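Local atomic coordinates of inactive dihydroorotase-like domain (Chaetomium thermophilum, PDB entry 5NNL), a protein that is an inactive dihydroorotase-like domain of the amidohydrolase type, a (beta/alpha) barrel carrying a smaller beta-rich part. Residues A[43-47]-A[96-100]; A[149-153]-A[269-273]. All coordinates share one frame; numbering follows the deposited sequence.

In the fold
Along the chain from the N terminus, the first of the four segments lies at the end of strand 39-44. With the following loop this segment, 43-47, meets 96-100 to close a loop of 48 residues; this is interaction 1, and strand 73-79 lies between the two strands in the barrel order. Only after it has closed does interaction 2 open at 149-153, whose strand reaches, across 115 residues, the C-terminal end of helix 257-271. The two contacts are therefore in series, neither nested nor crossed. They still meet in space: their centres are 12 Å apart, and Phe272 CE2 lies 4.0 Å from Arg43 CD, so Phe272, just past the helix end, also packs on Arg43 and Ser97 of interaction 1.

Interaction 1 of 2, residues A[43-47]-A[96-100]; sequences RIMPV and GSLFI
Phe99 spreads its benzyl group across Pro46 and Val47, crossing both side chains at about a right angle. Its CB meets Pro46 CG at 3.5 Å, while farther out along the ring CE2 receives Val47 CG2 at 3.9 Å; both apolar neighbours come in obliquely. The ring reaches them because CG stands anti to the backbone N of Phe99 (chi1 -180°).

The other half of the contact is polar. Arg43 runs extended from CG to NE and presents NE to Ser97 OG, 2.8 Å away with an N-H...O angle of 166°. The oxygen lies almost in the guanidinium plane, so the bond uses the edge of that group. Along the same edge, NH2 passes Phe99 CB at 3.8 Å, placing the charged group beside the root of the aromatic side chain.

The segments lie at the end of strand 39-44 with its following loop and on strand 98-100, parallel strands separated by strand 73-79, and the gap is bridged by side chains: the nearest CA pair, Pro46 and Phe99, is 7.3 Å apart. Ser77 on the intervening strand hydrogen-bonds through OG to Ser97 OG and receives a weak bond from Arg43 NH2, while Arg43 NH1 binds Ile12 O. Leu98 and Ile100 instead touch helix 111-121, which puts Ser97 and Phe99 on the inner side of the strand.

All three guanidinium nitrogens have neutral oxygen partners, the one on NH2 weak, which probably limits the rotation of the buried group and spreads its charge over hydroxyl and carbonyl dipoles, beside an apolar patch made by Phe99, Pro46 and Val47.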
# COMPACT_ATOMS: atom_id res chain seq x y z
N ARG A 43 -3.34 -0.38 5.55
CA ARG A 43 -4.61 -0.51 4.85
C ARG A 43 -4.58 -1.79 4.03
O ARG A 43 -3.63 -2.03 3.28
CB ARG A 43 -4.87 0.70 3.95
CG ARG A 43 -5.99 0.47 2.94
CD ARG A 43 -6.26 1.68 2.06
NE ARG A 43 -7.18 1.31 0.98
CZ ARG A 43 -6.82 0.64 -0.11
NH1 ARG A 43 -5.55 0.26 -0.28
NH2 ARG A 43 -7.72 0.34 -1.03
N ILE A 44 -5.61 -2.60 4.19
CA ILE A 44 -5.70 -3.89 3.51
C ILE A 44 -6.30 -3.67 2.13
O ILE A 44 -7.38 -3.08 1.99
CB ILE A 44 -6.54 -4.88 4.33
CG1 ILE A 44 -6.04 -4.94 5.78
CG2 ILE A 44 -6.50 -6.26 3.70
CD1 ILE A 44 -4.58 -5.33 5.92
N MET A 45 -5.61 -4.15 1.10
CA MET A 45 -6.09 -4.02 -0.26
C MET A 45 -7.36 -4.85 -0.43
O MET A 45 -7.32 -6.07 -0.22
CB MET A 45 -5.02 -4.47 -1.25
CG MET A 45 -3.73 -3.66 -1.18
SD MET A 45 -2.48 -4.20 -2.36
CE MET A 45 -3.27 -3.76 -3.91
N PRO A 46 -8.49 -4.25 -0.82
CA PRO A 46 -9.74 -5.03 -0.90
C PRO A 46 -9.72 -6.12 -1.96
O PRO A 46 -10.54 -7.04 -1.89
CB PRO A 46 -10.80 -3.96 -1.21
CG PRO A 46 -10.04 -2.82 -1.82
CD PRO A 46 -8.67 -2.84 -1.21
N VAL A 47 -8.81 -6.06 -2.94
CA VAL A 47 -8.71 -7.07 -3.98
C VAL A 47 -7.62 -8.05 -3.58
O VAL A 47 -6.46 -7.66 -3.38
CB VAL A 47 -8.41 -6.43 -5.35
CG1 VAL A 47 -8.14 -7.49 -6.41
CG2 VAL A 47 -9.58 -5.53 -5.78
N GLY A 96 -12.35 2.09 5.61
CA GLY A 96 -11.66 3.36 5.65
C GLY A 96 -11.45 4.01 4.30
O GLY A 96 -10.89 5.11 4.21
N SER A 97 -11.88 3.34 3.23
CA SER A 97 -11.62 3.86 1.89
C SER A 97 -12.40 3.05 0.86
O SER A 97 -12.75 1.89 1.09
CB SER A 97 -10.13 3.79 1.56
OG SER A 97 -9.73 2.44 1.43
N LEU A 98 -12.62 3.68 -0.30
CA LEU A 98 -13.23 3.02 -1.45
C LEU A 98 -12.19 2.86 -2.55
O LEU A 98 -11.55 3.84 -2.95
CB LEU A 98 -14.42 3.83 -1.98
CG LEU A 98 -15.01 3.36 -3.31
CD1 LEU A 98 -15.52 1.94 -3.18
CD2 LEU A 98 -16.12 4.29 -3.77
N PHE A 99 -12.03 1.63 -3.03
CA PHE A 99 -11.12 1.33 -4.13
C PHE A 99 -11.91 1.17 -5.43
O PHE A 99 -12.84 0.36 -5.50
CB PHE A 99 -10.33 0.06 -3.83
CG PHE A 99 -9.36 -0.32 -4.92
CD1 PHE A 99 -8.33 0.54 -5.28
CD2 PHE A 99 -9.48 -1.53 -5.58
CE1 PHE A 99 -7.44 0.19 -6.28
CE2 PHE A 99 -8.59 -1.88 -6.58
CZ PHE A 99 -7.57 -1.02 -6.93
N ILE A 100 -11.54 1.94 -6.43
CA ILE A 100 -12.20 1.93 -7.74
C ILE A 100 -11.21 1.46 -8.78
O ILE A 100 -10.42 2.24 -9.31
CB ILE A 100 -12.77 3.31 -8.10
CG1 ILE A 100 -13.71 3.81 -7.01
CG2 ILE A 100 -13.49 3.24 -9.44
CD1 ILE A 100 -14.30 5.18 -7.26

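Interaction 2 of 2, residues A[149-153]-A[269-273]; sequences RRIHV and KEIFE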
# COMPACT_ATOMS: atom_id res chain seq x y z
N ARG A 149 -13.76 17.01 -4.62
CA ARG A 149 -13.35 16.13 -3.54
C ARG A 149 -11.99 15.53 -3.88
O ARG A 149 -11.42 15.79 -4.94
CB ARG A 149 -14.41 15.04 -3.29
CG ARG A 149 -14.65 14.07 -4.46
CD ARG A 149 -14.90 12.67 -3.93
NE ARG A 149 -13.75 12.20 -3.15
CZ ARG A 149 -13.83 11.43 -2.07
NH1 ARG A 149 -15.01 11.02 -1.61
NH2 ARG A 149 -12.72 11.08 -1.44
N ARG A 150 -11.47 14.72 -2.96
CA ARG A 150 -10.12 14.18 -3.06
C ARG A 150 -10.12 12.87 -3.83
O ARG A 150 -11.10 12.12 -3.82
CB ARG A 150 -9.53 13.96 -1.67
CG ARG A 150 -9.56 15.19 -0.77
CD ARG A 150 -8.98 14.89 0.61
NE ARG A 150 -7.55 14.59 0.56
CZ ARG A 150 -6.60 15.23 1.25
NH1 ARG A 150 -6.90 16.22 2.09
NH2 ARG A 150 -5.33 14.86 1.11
N ILE A 151 -9.00 12.60 -4.50
CA ILE A 151 -8.77 11.32 -5.17
C ILE A 151 -7.31 10.94 -4.98
O ILE A 151 -6.42 11.79 -5.06
CB ILE A 151 -9.12 11.39 -6.67
CG1 ILE A 151 -8.95 10.03 -7.34
CG2 ILE A 151 -8.26 12.42 -7.37
CD1 ILE A 151 -9.97 9.00 -6.91
N HIS A 152 -7.07 9.65 -4.72
CA HIS A 152 -5.72 9.12 -4.55
C HIS A 152 -5.47 8.06 -5.60
O HIS A 152 -6.27 7.14 -5.77
CB HIS A 152 -5.52 8.52 -3.15
CG HIS A 152 -4.13 8.03 -2.91
ND1 HIS A 152 -3.10 8.86 -2.54
CD2 HIS A 152 -3.60 6.79 -3.00
CE1 HIS A 152 -1.99 8.15 -2.40
NE2 HIS A 152 -2.27 6.89 -2.68
N VAL A 153 -4.34 8.18 -6.30
CA VAL A 153 -3.96 7.27 -7.38
C VAL A 153 -2.84 6.38 -6.89
O VAL A 153 -1.81 6.87 -6.41
CB VAL A 153 -3.54 8.04 -8.64
CG1 VAL A 153 -3.24 7.08 -9.78
CG2 VAL A 153 -4.62 9.03 -9.05
N LYS A 269 -0.93 9.37 6.49
CA LYS A 269 -1.80 9.58 7.64
C LYS A 269 -2.85 10.65 7.35
O LYS A 269 -4.02 10.50 7.73
CB LYS A 269 -0.94 9.96 8.84
CG LYS A 269 -1.66 10.12 10.15
CD LYS A 269 -0.64 10.41 11.25
CE LYS A 269 -1.28 10.78 12.56
NZ LYS A 269 -0.22 11.00 13.59
N GLU A 270 -2.46 11.73 6.67
CA GLU A 270 -3.39 12.81 6.40
C GLU A 270 -4.34 12.46 5.26
O GLU A 270 -5.54 12.72 5.33
CB GLU A 270 -2.63 14.10 6.07
CG GLU A 270 -3.47 15.36 6.18
CD GLU A 270 -3.23 16.31 5.03
OE1 GLU A 270 -3.83 16.11 3.95
OE2 GLU A 270 -2.42 17.25 5.20
N ILE A 271 -3.80 11.85 4.19
CA ILE A 271 -4.61 11.54 3.02
C ILE A 271 -5.73 10.57 3.37
O ILE A 271 -6.86 10.69 2.89
CB ILE A 271 -3.71 11.00 1.89
CG1 ILE A 271 -2.81 12.11 1.36
CG2 ILE A 271 -4.54 10.40 0.76
CD1 ILE A 271 -1.63 11.63 0.56
N PHE A 272 -5.43 9.59 4.22
CA PHE A 272 -6.40 8.57 4.58
C PHE A 272 -7.01 8.79 5.96
O PHE A 272 -7.69 7.90 6.47
CB PHE A 272 -5.75 7.19 4.48
CG PHE A 272 -5.53 6.73 3.07
CD1 PHE A 272 -4.36 7.04 2.40
CD2 PHE A 272 -6.52 6.02 2.40
CE1 PHE A 272 -4.17 6.63 1.09
CE2 PHE A 272 -6.33 5.60 1.09
CZ PHE A 272 -5.15 5.91 0.44
N GLU A 273 -6.79 9.96 6.55
CA GLU A 273 -7.45 10.34 7.80
C GLU A 273 -7.24 9.28 8.88
O GLU A 273 -8.18 8.83 9.53
CB GLU A 273 -8.94 10.59 7.56
CG GLU A 273 -9.22 11.68 6.54
CD GLU A 273 -10.48 11.43 5.74
OE1 GLU A 273 -11.36 10.68 6.23
OE2 GLU A 273 -10.60 11.97 4.62
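A chi1 of -177° sets the His152 imidazole opposite the backbone N, beside the carbonyl carbon, and so projects it from the barrel strand 151-153 toward the C-terminal end of helix 257-271, where Phe272, its CG anti to the carbonyl carbon and beside the backbone N (chi1 -74°), brings its ring in to meet it. The result is a T-shaped, edge-to-face pair, His152 supplying the face and Phe272 the edge: centroids lie 5.2 Å apart and the planes are 69° to each other. Phe272 is the first residue to leave helical geometry, and Glu273, with positive phi, is the C-prime residue of a Schellman motif that ends the helix.

The imidazole is held on both nitrogens from strand 175-180, ND1 by Thr176 OG1 and NE2 by Asp178 OD1, which should fix its rotation against the phenyl edge. Ile271 fills in obliquely, its CG2 at 3.9 Å from His152 ND1. The other Ile271 branch, CG1, lies 3.7 Å from Arg150 NH2.

At the more exposed margin, Arg150 bends at its third torsion and reaches Glu270. The salt bridge is long, and its hydrogen bond, Arg150 NH2 to Glu270 OE1 at 3.4 Å, is weak; the carboxylate is turned almost perpendicular to the guanidinium. Ile151 and Val153 pack instead on helix 134-146, so His152 faces the barrel interior, where Phe272 CE1 stands 4.1 Å above the centre of the His152 imidazole.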